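Local structure of pectate lyase (Paenibacillus sp. 0602, 5GT5) at residues 34-39 with 63-68; 72-77 with 90-95; 80-85 with 205-210; 246-251 with 277-282; 325-330 with 350-355. The protein cleaves pectate by eliminative lysis and probably also acts, from within the chain, on partly methyl-esterified pectin, with calcium as the likely cofactor. The protein carries 1 engineered substitution. All blocks are in the same frame, centred on the assembly; numbering follows the deposited sequence.

In the fold
The contacts fall into two groups on the parallel beta-helix of a family 1 polysaccharide lyase. Contacts 1 and 2, centres about 11 Å apart, touch directly, the Phe74 ring of contact 2 meeting Ile65 and Leu39 of contact 1. Contact 3, its centre about 21 Å from that of contact 2, adjoins it in sequence through helix 84-89. Contacts 4 and 5, centres about 10 Å apart, share a sheet and lie beside the probable active site: the side chains of Arg279 and Ile327 are about 4 and 5 Å from that of Arg276. Leu248 of contact 4 and His77 of contact 2 approach the probable calcium ligands Asp178 and Asp152, about 3 and 6 Å between side chains.

Contact 1. Residues 34-39 with 63-68; sequences YNATDL and NEIPSA
Ala36 and Ile65 approach to a CA-CA distance of 6.0 Å where the first turn of helix 36-43 passes the loop at 63-68, and Thr37 and Ala68 pair next to them at 6.1 Å between CA atoms. No hydrogen bond joins the two backbones, and the contact rests on apolar packing of side chains. The methyl CB of Ala36 meets the CG2 branch of Ile65 at 3.5 Å and also touches Pro66 CD, 4.0 Å from the same Ala36 CB. In Thr37 the hydroxyl lies beside the backbone N and anti to the carbonyl carbon (chi1 -56°), which brings OG1 against the CB-CG side of the proline, 3.5 Å from both Pro66 CB and CG. Ala68 CB lies beside both branches, 4.1 Å from Thr37 CG2. The helix start that presents these groups is fixed from behind by an N-cap: Asn35 OD1 accepts a nearly straight bond from Asp38 N (3.0 Å, 172°). Asp38 OD2 in turn takes the N-H of Tyr34 on its anti lone pair, so side chains tie the turn together on both sides of the cap. Beneath, Ala36, Leu39 and Ile65 all rest on Phe74 of strand 74-76, while Leu39 also packs against Val33, Val52 and Ile54. Helix 36-43 thus lies over strands 30-33 and 51-54, consistent with the short helix that caps the N-terminal end of the beta-helix in pectate lyases.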
# COMPACT_ATOMS: atom_id res chain seq x y z
N TYR A 34 -3.93 -1.81 30.25
CA TYR A 34 -3.30 -2.17 31.52
C TYR A 34 -3.23 -3.66 31.72
O TYR A 34 -2.47 -4.14 32.57
CB TYR A 34 -4.07 -1.55 32.69
CG TYR A 34 -4.14 -0.05 32.64
CD1 TYR A 34 -5.18 0.61 31.97
CD2 TYR A 34 -3.18 0.73 33.26
CE1 TYR A 34 -5.24 2.02 31.92
CE2 TYR A 34 -3.22 2.11 33.20
CZ TYR A 34 -4.24 2.75 32.53
OH TYR A 34 -4.29 4.12 32.48
N ASN A 35 -4.01 -4.41 30.95
CA ASN A 35 -4.10 -5.84 31.11
C ASN A 35 -4.55 -6.48 29.81
O ASN A 35 -4.80 -5.77 28.83
CB ASN A 35 -5.03 -6.18 32.28
CG ASN A 35 -6.43 -5.67 32.07
OD1 ASN A 35 -7.04 -5.88 31.03
ND2 ASN A 35 -6.97 -4.98 33.09
N ALA A 36 -4.61 -7.80 29.79
CA ALA A 36 -4.91 -8.55 28.57
C ALA A 36 -6.31 -8.26 28.05
O ALA A 36 -6.54 -8.24 26.84
CB ALA A 36 -4.73 -10.03 28.79
N THR A 37 -7.27 -8.05 28.95
CA THR A 37 -8.64 -7.77 28.50
C THR A 37 -8.73 -6.44 27.75
O THR A 37 -9.36 -6.37 26.70
CB THR A 37 -9.62 -7.77 29.67
OG1 THR A 37 -9.52 -9.03 30.34
CG2 THR A 37 -11.05 -7.58 29.17
N ASP A 38 -8.08 -5.41 28.29
CA ASP A 38 -7.97 -4.12 27.60
C ASP A 38 -7.37 -4.32 26.22
O ASP A 38 -7.85 -3.75 25.25
CB ASP A 38 -7.08 -3.13 28.35
CG ASP A 38 -7.61 -2.75 29.72
OD1 ASP A 38 -8.84 -2.85 29.99
OD2 ASP A 38 -6.75 -2.33 30.52
N LEU A 39 -6.33 -5.15 26.12
CA LEU A 39 -5.69 -5.35 24.82
C LEU A 39 -6.64 -6.06 23.86
O LEU A 39 -6.74 -5.71 22.67
CB LEU A 39 -4.42 -6.16 24.98
CG LEU A 39 -3.53 -6.23 23.73
CD1 LEU A 39 -3.05 -4.85 23.32
CD2 LEU A 39 -2.31 -7.14 23.99
N ASN A 63 -3.02 -19.29 29.71
CA ASN A 63 -3.47 -19.71 31.05
C ASN A 63 -3.40 -18.66 32.15
O ASN A 63 -3.90 -18.90 33.26
CB ASN A 63 -2.68 -20.95 31.51
CG ASN A 63 -2.79 -22.09 30.55
OD1 ASN A 63 -3.82 -22.29 29.91
ND2 ASN A 63 -1.71 -22.87 30.44
N GLU A 64 -2.79 -17.51 31.90
CA GLU A 64 -2.67 -16.50 32.94
C GLU A 64 -3.55 -15.29 32.72
O GLU A 64 -3.71 -14.47 33.63
CB GLU A 64 -1.21 -16.06 33.12
CG GLU A 64 -0.60 -15.45 31.85
CD GLU A 64 0.86 -15.08 31.99
OE1 GLU A 64 1.41 -15.10 33.12
OE2 GLU A 64 1.46 -14.75 30.92
N ILE A 65 -4.06 -15.13 31.51
CA ILE A 65 -4.89 -13.97 31.22
C ILE A 65 -6.30 -14.15 31.76
O ILE A 65 -6.73 -15.28 32.01
CB ILE A 65 -4.92 -13.65 29.70
CG1 ILE A 65 -5.55 -14.80 28.91
CG2 ILE A 65 -3.49 -13.32 29.25
CD1 ILE A 65 -5.59 -14.63 27.36
N PRO A 66 -7.03 -13.03 31.94
CA PRO A 66 -8.41 -13.19 32.41
C PRO A 66 -9.25 -13.96 31.42
O PRO A 66 -8.99 -13.90 30.20
CB PRO A 66 -8.90 -11.74 32.53
CG PRO A 66 -7.70 -10.93 32.72
CD PRO A 66 -6.59 -11.63 31.94
N SER A 67 -10.27 -14.67 31.90
CA SER A 67 -11.19 -15.39 31.03
C SER A 67 -11.78 -14.49 29.95
O SER A 67 -11.97 -14.92 28.83
CB SER A 67 -12.33 -16.04 31.82
OG SER A 67 -11.85 -16.91 32.82
N ALA A 68 -12.04 -13.23 30.29
CA ALA A 68 -12.63 -12.29 29.34
C ALA A 68 -11.69 -11.99 28.17
O ALA A 68 -12.13 -11.51 27.11
CB ALA A 68 -13.02 -11.02 30.03

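Contact 2. Residues 72-77 with 90-95; sequences SPFAKH and GVSKIT
Phe74 and Ile94 send their side chains the same way, for Phe74 CG (chi1 -77°) and Ile94 CG1 (chi1 -57°) both stand anti to the carbonyl carbon, beside the backbone N. They form a non-hydrogen-bonded pair where strand 74-76 is added antiparallel to the edge of an otherwise parallel sheet of the beta-helix. Ile94 CG1 sits almost over the centre of the Phe74 ring, 3.8 Å from the centroid, a CH-pi contact. At the ring edge lies Ser92 OG, which bonds to Leu60 O. An alanine in place of Phe74 would probably open a gap between Ile94 and helix 36-43, whose residues also pack on the ring. The backbones are joined by Thr95 N to Pro73 O, by a mutual pair between Ala75 and Lys93, and by His77 N to Val91 O (2.9 Å). The carbonyl of Pro73, which follows a cis peptide bond, also receives the CA-H of Ile94. Beyond the strand, the side chain of His77 lies about 6 Å from that of Asp152, a probable calcium ligand. Over one face of the His77 ring sits Lys93 CE, 3.5 Å from His77 NE2, while Ser92 O meets the ring edge at His77 CD2.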
# COMPACT_ATOMS: atom_id res chain seq x y z
N SER A 72 -11.03 -13.98 20.45
CA SER A 72 -10.41 -13.17 19.39
C SER A 72 -10.36 -11.72 19.83
O SER A 72 -11.36 -11.18 20.34
CB SER A 72 -11.16 -13.28 18.06
OG SER A 72 -11.29 -14.63 17.68
N PRO A 73 -9.21 -11.06 19.67
CA PRO A 73 -8.04 -11.46 18.85
C PRO A 73 -7.03 -12.39 19.52
O PRO A 73 -6.00 -12.63 18.89
CB PRO A 73 -7.36 -10.12 18.59
CG PRO A 73 -7.62 -9.34 19.87
CD PRO A 73 -9.05 -9.72 20.26
N PHE A 74 -7.26 -12.85 20.74
CA PHE A 74 -6.40 -13.86 21.38
C PHE A 74 -6.84 -15.26 21.04
O PHE A 74 -8.04 -15.55 20.99
CB PHE A 74 -6.48 -13.76 22.90
CG PHE A 74 -5.69 -12.63 23.52
CD1 PHE A 74 -6.10 -11.30 23.36
CD2 PHE A 74 -4.60 -12.90 24.35
CE1 PHE A 74 -5.39 -10.26 23.97
CE2 PHE A 74 -3.88 -11.86 24.96
CZ PHE A 74 -4.28 -10.54 24.80
N ALA A 75 -5.87 -16.16 20.85
CA ALA A 75 -6.14 -17.58 20.74
C ALA A 75 -5.03 -18.32 21.44
O ALA A 75 -3.94 -17.78 21.62
CB ALA A 75 -6.19 -18.00 19.30
N LYS A 76 -5.30 -19.56 21.83
CA LYS A 76 -4.24 -20.40 22.39
C LYS A 76 -3.24 -20.76 21.29
O LYS A 76 -3.63 -21.17 20.19
CB LYS A 76 -4.83 -21.68 22.98
CG LYS A 76 -3.81 -22.49 23.77
CD LYS A 76 -4.38 -23.83 24.26
CE LYS A 76 -4.50 -24.81 23.09
NZ LYS A 76 -3.20 -25.25 22.46
N HIS A 77 -1.95 -20.56 21.57
CA HIS A 77 -0.91 -20.98 20.64
C HIS A 77 -0.57 -22.47 20.85
O HIS A 77 -1.14 -23.12 21.73
CB HIS A 77 0.35 -20.14 20.87
CG HIS A 77 1.13 -19.84 19.62
ND1 HIS A 77 1.32 -20.76 18.61
CD2 HIS A 77 1.75 -18.70 19.23
CE1 HIS A 77 2.03 -20.20 17.65
NE2 HIS A 77 2.30 -18.95 18.00
N GLY A 90 1.10 -20.69 29.82
CA GLY A 90 0.62 -20.88 28.47
C GLY A 90 1.20 -19.81 27.57
O GLY A 90 1.96 -18.93 28.01
N VAL A 91 0.83 -19.89 26.30
CA VAL A 91 1.32 -18.97 25.27
C VAL A 91 0.12 -18.65 24.37
O VAL A 91 -0.62 -19.54 23.96
CB VAL A 91 2.46 -19.62 24.45
CG1 VAL A 91 2.88 -18.74 23.29
CG2 VAL A 91 3.67 -19.92 25.35
N SER A 92 -0.06 -17.37 24.08
CA SER A 92 -1.15 -16.93 23.20
C SER A 92 -0.63 -16.50 21.85
O SER A 92 0.57 -16.23 21.67
CB SER A 92 -1.88 -15.74 23.82
OG SER A 92 -2.49 -16.09 25.07
N LYS A 93 -1.55 -16.47 20.88
CA LYS A 93 -1.31 -15.81 19.61
C LYS A 93 -2.34 -14.71 19.47
O LYS A 93 -3.54 -14.96 19.59
CB LYS A 93 -1.45 -16.78 18.44
CG LYS A 93 -1.15 -16.09 17.12
CD LYS A 93 -1.37 -17.00 15.92
CE LYS A 93 -0.18 -17.90 15.73
NZ LYS A 93 -0.33 -18.73 14.49
N ILE A 94 -1.87 -13.48 19.26
CA ILE A 94 -2.75 -12.31 19.17
C ILE A 94 -2.74 -11.84 17.73
O ILE A 94 -1.68 -11.47 17.20
CB ILE A 94 -2.27 -11.20 20.09
CG1 ILE A 94 -2.19 -11.69 21.55
CG2 ILE A 94 -3.21 -10.02 19.95
CD1 ILE A 94 -1.38 -10.83 22.47
N THR A 95 -3.90 -11.90 17.08
CA THR A 95 -3.98 -11.59 15.66
C THR A 95 -4.64 -10.23 15.43
O THR A 95 -5.85 -10.07 15.68
CB THR A 95 -4.75 -12.66 14.88
OG1 THR A 95 -4.07 -13.91 15.02
CG2 THR A 95 -4.78 -12.33 13.39

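Contact 3. Residues 80-85 with 205-210; sequences ALTHPV and TRQINE
Thr82 offers its carbonyl to the Gln207 amide: Gln207 NE2 reaches Thr82 O at 3.1 Å in a nearly straight bond (170°). The acceptor lies in the amide plane of Gln207, whereas the donor stands well above the carbonyl plane of Thr82. The glutamine chain gets there by bending at chi2 (71°), and its other end, OE1, accepts from Trp138 N, so both ends of the amide are held and its rotation is set. A leucine in place of Gln207 would probably leave Thr82 O and Trp138 N without these partners. Next comes His83, whose CA lies 3.3 Å from Gln207 OE1; one face of its ring covers Gln207 CA, its CD2 meets Gln207 CB at 3.7 Å, and its NE2 bonds to Trp203 O. Pro84 then runs antiparallel to the Glu210 side chain, with Pro84 CG 3.9 Å from Glu210 CB. Last, Val85 N donates to His83 ND1 in the ring plane (3.1 Å), which, with the bond at NE2, is consistent with a neutral ring protonated at NE2. The arrangement is that of a histidine N-cap, here starting helix 84-89 against the side of helix 203-212.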
# COMPACT_ATOMS: atom_id res chain seq x y z
N ALA A 80 3.26 -25.03 25.23
CA ALA A 80 4.60 -25.14 25.77
C ALA A 80 4.78 -26.58 26.22
O ALA A 80 3.93 -27.15 26.93
CB ALA A 80 4.77 -24.16 26.93
N LEU A 81 5.89 -27.18 25.78
CA LEU A 81 6.22 -28.57 26.10
C LEU A 81 7.34 -28.72 27.10
O LEU A 81 7.48 -29.80 27.68
CB LEU A 81 6.64 -29.30 24.82
CG LEU A 81 5.66 -29.16 23.66
CD1 LEU A 81 6.17 -29.79 22.35
CD2 LEU A 81 4.31 -29.75 24.07
N THR A 82 8.16 -27.69 27.30
CA THR A 82 9.40 -27.85 28.09
C THR A 82 9.75 -26.75 29.08
O THR A 82 10.32 -27.04 30.12
CB THR A 82 10.64 -28.02 27.17
OG1 THR A 82 10.67 -26.88 26.28
CG2 THR A 82 10.60 -29.34 26.37
N HIS A 83 9.42 -25.49 28.80
CA HIS A 83 9.85 -24.45 29.73
C HIS A 83 8.95 -24.45 30.97
O HIS A 83 7.73 -24.35 30.83
CB HIS A 83 9.87 -23.05 29.10
CG HIS A 83 10.73 -22.08 29.84
ND1 HIS A 83 10.44 -21.65 31.13
CD2 HIS A 83 11.91 -21.51 29.50
CE1 HIS A 83 11.41 -20.84 31.53
NE2 HIS A 83 12.31 -20.75 30.57
N PRO A 84 9.56 -24.57 32.16
CA PRO A 84 8.71 -24.66 33.36
C PRO A 84 7.76 -23.46 33.56
O PRO A 84 6.65 -23.64 34.05
CB PRO A 84 9.73 -24.75 34.50
CG PRO A 84 11.01 -24.18 33.96
CD PRO A 84 11.00 -24.58 32.48
N VAL A 85 8.19 -22.26 33.16
CA VAL A 85 7.34 -21.09 33.32
C VAL A 85 6.20 -21.13 32.32
O VAL A 85 5.05 -20.92 32.67
CB VAL A 85 8.14 -19.80 33.18
CG1 VAL A 85 7.23 -18.58 33.16
CG2 VAL A 85 9.16 -19.67 34.32
N THR A 205 18.82 -20.20 31.45
CA THR A 205 19.31 -20.97 32.59
C THR A 205 18.18 -21.65 33.36
O THR A 205 18.31 -22.80 33.78
CB THR A 205 20.10 -20.05 33.51
OG1 THR A 205 21.24 -19.57 32.80
CG2 THR A 205 20.57 -20.81 34.79
N ARG A 206 17.05 -20.95 33.52
CA ARG A 206 15.89 -21.56 34.14
C ARG A 206 15.40 -22.78 33.38
O ARG A 206 15.08 -23.81 33.97
CB ARG A 206 14.75 -20.57 34.33
CG ARG A 206 14.91 -19.75 35.60
CD ARG A 206 13.86 -18.64 35.69
NE ARG A 206 14.36 -17.47 35.00
CZ ARG A 206 13.61 -16.43 34.64
NH1 ARG A 206 12.31 -16.42 34.92
NH2 ARG A 206 14.17 -15.41 33.99
N GLN A 207 15.42 -22.71 32.04
CA GLN A 207 15.04 -23.88 31.27
C GLN A 207 16.02 -25.04 31.49
O GLN A 207 15.62 -26.19 31.67
CB GLN A 207 15.02 -23.50 29.77
CG GLN A 207 14.87 -24.68 28.79
CD GLN A 207 13.49 -25.27 28.84
OE1 GLN A 207 12.63 -24.90 28.05
NE2 GLN A 207 13.25 -26.16 29.81
N ILE A 208 17.32 -24.74 31.44
CA ILE A 208 18.32 -25.80 31.57
C ILE A 208 18.30 -26.40 32.99
O ILE A 208 18.39 -27.63 33.14
CB ILE A 208 19.71 -25.34 31.15
CG1 ILE A 208 19.95 -25.57 29.65
CG2 ILE A 208 20.79 -26.19 31.82
CD1 ILE A 208 19.01 -24.83 28.73
N ASN A 209 18.12 -25.57 34.01
CA ASN A 209 18.06 -26.10 35.39
C ASN A 209 16.95 -27.11 35.58
O ASN A 209 17.15 -28.15 36.25
CB ASN A 209 17.90 -24.95 36.39
CG ASN A 209 19.17 -24.19 36.61
OD1 ASN A 209 20.26 -24.60 36.20
ND2 ASN A 209 19.04 -23.04 37.29
N GLU A 210 15.80 -26.86 34.98
CA GLU A 210 14.68 -27.80 35.07
C GLU A 210 15.09 -29.15 34.50
O GLU A 210 14.80 -30.21 35.10
CB GLU A 210 13.45 -27.23 34.35
CG GLU A 210 12.20 -28.13 34.34
CD GLU A 210 11.58 -28.32 35.71
OE1 GLU A 210 11.66 -27.39 36.56
OE2 GLU A 210 11.01 -29.42 35.95

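Contact 4. Residues 246-251 with 277-282; sequences GHLVGA and MPRLRG
Arg281 lies alongside Gly250, just past the end of strand 248-249, and its course can be followed atom by atom. CG stands anti to the carbonyl carbon (chi1 -72°), and from there the chain runs extended to NE. CB is the most distant, 4.2 Å from Gly250 O; CG closes on the same oxygen, and CD reaches it at 3.5 Å. NE turns to a partner beyond the strand pair, a salt bridge with Glu330 OE2. At the tip NH1 donates to Gly250 O (3.0 Å, 161°), with the acceptor in the guanidinium plane, and Arg279 NH1 sits 3.5 Å above that plane, over its centre. The carbonyl of Gly250 therefore grips one arginine directly and the other through a water that accepts from Arg279 NH1 and probably donates to Gly250 O. Glycine suits this position, because at its positive phi a CB would be jammed against the carbonyl before it and would crowd Arg281 CB.

The strands are parallel neighbours in a sheet of the beta-helix, and Arg276, Pro278 and Arg281 match the RxPxxR pattern of pectate lyases, in which Arg276 is the probable active-site residue. Arg279 N bonds to His247 O, Val249 N to Arg279 O, and Arg281 N to Val249 O, each nearly along the C=O axis. On one face Leu248 CD1 lies against Arg279 CD at 3.7 Å, the two chains side by side, and Asp178, a likely calcium ligand, bonds to Leu248 N. On the other face Val249 CG1 meets Leu280 CD1 at 3.6 Å.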
# COMPACT_ATOMS: atom_id res chain seq x y z
N GLY A 246 16.60 -14.98 12.84
CA GLY A 246 16.25 -13.58 12.88
C GLY A 246 14.97 -13.22 12.14
O GLY A 246 13.88 -13.29 12.70
N HIS A 247 15.10 -12.82 10.87
CA HIS A 247 13.99 -12.39 10.02
C HIS A 247 13.80 -13.34 8.82
O HIS A 247 14.69 -13.44 7.98
CB HIS A 247 14.30 -11.02 9.40
CG HIS A 247 14.51 -9.90 10.39
ND1 HIS A 247 13.56 -9.53 11.30
CD2 HIS A 247 15.54 -9.03 10.52
CE1 HIS A 247 14.02 -8.49 12.01
NE2 HIS A 247 15.21 -8.18 11.55
N LEU A 248 12.68 -14.02 8.75
CA LEU A 248 12.29 -14.79 7.57
C LEU A 248 11.42 -13.90 6.71
O LEU A 248 10.32 -13.52 7.13
CB LEU A 248 11.52 -16.05 7.98
CG LEU A 248 11.15 -16.97 6.81
CD1 LEU A 248 12.39 -17.52 6.07
CD2 LEU A 248 10.27 -18.10 7.35
N VAL A 249 11.93 -13.51 5.55
CA VAL A 249 11.20 -12.62 4.64
C VAL A 249 10.88 -13.43 3.38
O VAL A 249 11.71 -13.54 2.47
CB VAL A 249 12.01 -11.35 4.32
CG1 VAL A 249 11.17 -10.38 3.50
CG2 VAL A 249 12.48 -10.68 5.63
N GLY A 250 9.68 -14.02 3.36
CA GLY A 250 9.26 -14.94 2.31
C GLY A 250 9.45 -16.34 2.83
O GLY A 250 10.59 -16.84 2.92
N ALA A 251 8.35 -16.98 3.19
CA ALA A 251 8.45 -18.26 3.90
C ALA A 251 8.32 -19.50 3.04
O ALA A 251 8.63 -20.58 3.50
CB ALA A 251 7.45 -18.31 5.03
N MET A 277 19.67 -12.41 8.75
CA MET A 277 19.72 -10.96 8.99
C MET A 277 19.83 -10.13 7.71
O MET A 277 20.83 -9.45 7.48
CB MET A 277 20.90 -10.64 9.92
CG MET A 277 20.67 -11.15 11.36
SD MET A 277 22.17 -11.11 12.36
CE MET A 277 23.02 -12.53 11.69
N PRO A 278 18.80 -10.20 6.84
CA PRO A 278 17.61 -11.04 6.83
C PRO A 278 17.84 -12.30 6.00
O PRO A 278 18.91 -12.45 5.39
CB PRO A 278 16.58 -10.16 6.15
CG PRO A 278 17.43 -9.48 5.05
CD PRO A 278 18.81 -9.30 5.66
N ARG A 279 16.86 -13.20 5.98
CA ARG A 279 16.81 -14.21 4.92
C ARG A 279 15.67 -13.85 3.98
O ARG A 279 14.50 -13.86 4.37
CB ARG A 279 16.56 -15.61 5.48
CG ARG A 279 16.70 -16.71 4.41
CD ARG A 279 15.79 -17.89 4.72
NE ARG A 279 16.18 -19.04 3.92
CZ ARG A 279 15.90 -19.19 2.63
NH1 ARG A 279 15.18 -18.27 1.97
NH2 ARG A 279 16.35 -20.28 2.01
N LEU A 280 16.01 -13.54 2.74
CA LEU A 280 15.02 -13.11 1.75
C LEU A 280 14.80 -14.12 0.64
O LEU A 280 15.75 -14.72 0.15
CB LEU A 280 15.52 -11.82 1.10
CG LEU A 280 14.60 -11.24 0.01
CD1 LEU A 280 13.25 -10.77 0.57
CD2 LEU A 280 15.33 -10.06 -0.64
N ARG A 281 13.54 -14.28 0.22
CA ARG A 281 13.20 -14.92 -1.06
C ARG A 281 12.55 -13.88 -1.97
O ARG A 281 11.65 -13.16 -1.54
CB ARG A 281 12.15 -16.03 -0.85
CG ARG A 281 12.66 -17.26 -0.19
CD ARG A 281 11.54 -18.30 -0.09
NE ARG A 281 12.09 -19.60 0.21
CZ ARG A 281 12.21 -20.14 1.42
NH1 ARG A 281 11.78 -19.51 2.51
NH2 ARG A 281 12.76 -21.34 1.54
N GLY A 282 13.01 -13.80 -3.23
CA GLY A 282 12.24 -13.13 -4.28
C GLY A 282 12.15 -11.61 -4.33
O GLY A 282 12.15 -11.03 -5.41
O HOH W 1 13.40 -16.17 3.06

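Contact 5. Residues 325-330 with 350-355; sequences GAISTE and NNQTDP
Gln352 lays its aliphatic part across Ile327 and Thr329 at about a right angle to both. Its CG touches Ile327 CG2 at 3.6 Å and Thr329 CG2 at 4.0 Å, so two methyl branches from one side of the strand share a single methylene. CG stands anti to the carbonyl carbon, and a bend at chi2 (-64°) places CD beside the isoleucine, 3.8 Å from Ile327 CG2. The backbones meet at Ser328 O, which receives the CA-H of Asn350 at 3.2 Å. The carbonyl oxygens of Ser328 and Asn350 come close, but as two acceptors they form no bond, and the buried N-H of Asn351 finds no partner in the model. A water spans the far end: it donates to Glu330 OE2 at 2.7 Å and lies equally near Thr353 OG1.

Around this first shell, the loop at 350-355 is shaped by an Asx motif in which Asn351 OD1 accepts from Asp354 N (3.0 Å, 150°), while ND2 of the same amide bonds to Thr361 OG1. Gln352 OE1 takes the NE of Arg349, tying the amide back to the preceding strand. Asn350 ND2 is held by Ala394 O, and Ser328 OG bonds to Lys363 O. The Ile327 side chain lies about 5 Å from that of Arg276, the probable active-site residue. Strand 324-329 runs between strands 279-281 and 346-349, successive parallel strands of the beta-helix. Thr329 OG1 joins Leu280 O on the former, Ile327 packs on Arg279, and the loop leaving strand 346-349 folds over the flank that carries Ile327 and Thr329 before entering strand 363-367.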
# COMPACT_ATOMS: atom_id res chain seq x y z
N GLY A 325 24.98 -14.36 8.16
CA GLY A 325 24.60 -12.96 8.23
C GLY A 325 23.37 -12.68 7.38
O GLY A 325 22.24 -13.05 7.74
N ALA A 326 23.57 -12.01 6.24
CA ALA A 326 22.49 -11.70 5.30
C ALA A 326 22.44 -12.77 4.21
O ALA A 326 23.50 -13.26 3.74
CB ALA A 326 22.75 -10.31 4.66
N ILE A 327 21.23 -13.16 3.81
CA ILE A 327 21.04 -14.25 2.86
C ILE A 327 20.00 -13.83 1.83
O ILE A 327 18.87 -13.49 2.18
CB ILE A 327 20.52 -15.52 3.59
CG1 ILE A 327 21.46 -15.92 4.72
CG2 ILE A 327 20.46 -16.69 2.59
CD1 ILE A 327 20.95 -15.59 6.10
N SER A 328 20.38 -13.84 0.55
CA SER A 328 19.46 -13.56 -0.54
C SER A 328 19.27 -14.83 -1.35
O SER A 328 20.26 -15.46 -1.75
CB SER A 328 20.04 -12.50 -1.47
OG SER A 328 19.05 -12.14 -2.44
N THR A 329 18.00 -15.21 -1.57
CA THR A 329 17.70 -16.44 -2.31
C THR A 329 16.63 -16.19 -3.35
O THR A 329 15.87 -15.22 -3.28
CB THR A 329 17.24 -17.61 -1.39
OG1 THR A 329 15.90 -17.35 -0.90
CG2 THR A 329 18.20 -17.86 -0.22
N GLU A 330 16.56 -17.12 -4.30
CA GLU A 330 15.42 -17.20 -5.21
C GLU A 330 15.15 -15.88 -5.91
O GLU A 330 14.04 -15.36 -5.93
CB GLU A 330 14.14 -17.72 -4.49
CG GLU A 330 14.37 -19.09 -3.84
CD GLU A 330 13.20 -19.61 -3.02
OE1 GLU A 330 12.09 -19.08 -3.17
OE2 GLU A 330 13.41 -20.52 -2.20
N ASN A 350 24.12 -16.51 -0.79
CA ASN A 350 23.29 -16.33 -1.98
C ASN A 350 22.49 -17.55 -2.42
O ASN A 350 21.83 -17.48 -3.44
CB ASN A 350 24.13 -15.75 -3.15
CG ASN A 350 25.12 -16.76 -3.74
OD1 ASN A 350 25.30 -17.86 -3.20
ND2 ASN A 350 25.75 -16.38 -4.84
N ASN A 351 22.55 -18.65 -1.68
CA ASN A 351 21.81 -19.84 -2.09
C ASN A 351 21.88 -20.86 -0.99
O ASN A 351 22.96 -21.33 -0.65
CB ASN A 351 22.41 -20.43 -3.39
CG ASN A 351 21.58 -21.57 -3.96
OD1 ASN A 351 21.11 -22.43 -3.22
ND2 ASN A 351 21.37 -21.56 -5.27
N GLN A 352 20.72 -21.18 -0.41
CA GLN A 352 20.62 -22.12 0.69
C GLN A 352 20.09 -23.49 0.28
O GLN A 352 20.32 -24.47 0.98
CB GLN A 352 19.64 -21.59 1.72
CG GLN A 352 20.03 -20.26 2.34
CD GLN A 352 21.29 -20.36 3.12
OE1 GLN A 352 22.37 -20.18 2.57
NE2 GLN A 352 21.18 -20.64 4.43
N THR A 353 19.39 -23.58 -0.84
CA THR A 353 18.62 -24.78 -1.13
C THR A 353 19.37 -25.74 -2.07
O THR A 353 19.32 -26.95 -1.88
CB THR A 353 17.23 -24.41 -1.71
OG1 THR A 353 16.49 -23.66 -0.73
CG2 THR A 353 16.42 -25.67 -2.07
N ASP A 354 20.07 -25.21 -3.05
CA ASP A 354 20.84 -26.04 -3.97
C ASP A 354 21.75 -25.14 -4.79
O ASP A 354 21.30 -24.56 -5.77
CB ASP A 354 19.90 -26.78 -4.93
CG ASP A 354 20.68 -27.66 -5.94
OD1 ASP A 354 21.93 -27.64 -5.92
OD2 ASP A 354 20.02 -28.35 -6.75
N PRO A 355 23.03 -25.06 -4.38
CA PRO A 355 23.95 -24.15 -5.06
C PRO A 355 24.18 -24.47 -6.53
O PRO A 355 24.63 -23.59 -7.25
CB PRO A 355 25.24 -24.28 -4.26
CG PRO A 355 24.74 -24.61 -2.85
CD PRO A 355 23.61 -25.59 -3.13
O HOH W 2 15.75 -21.02 -0.90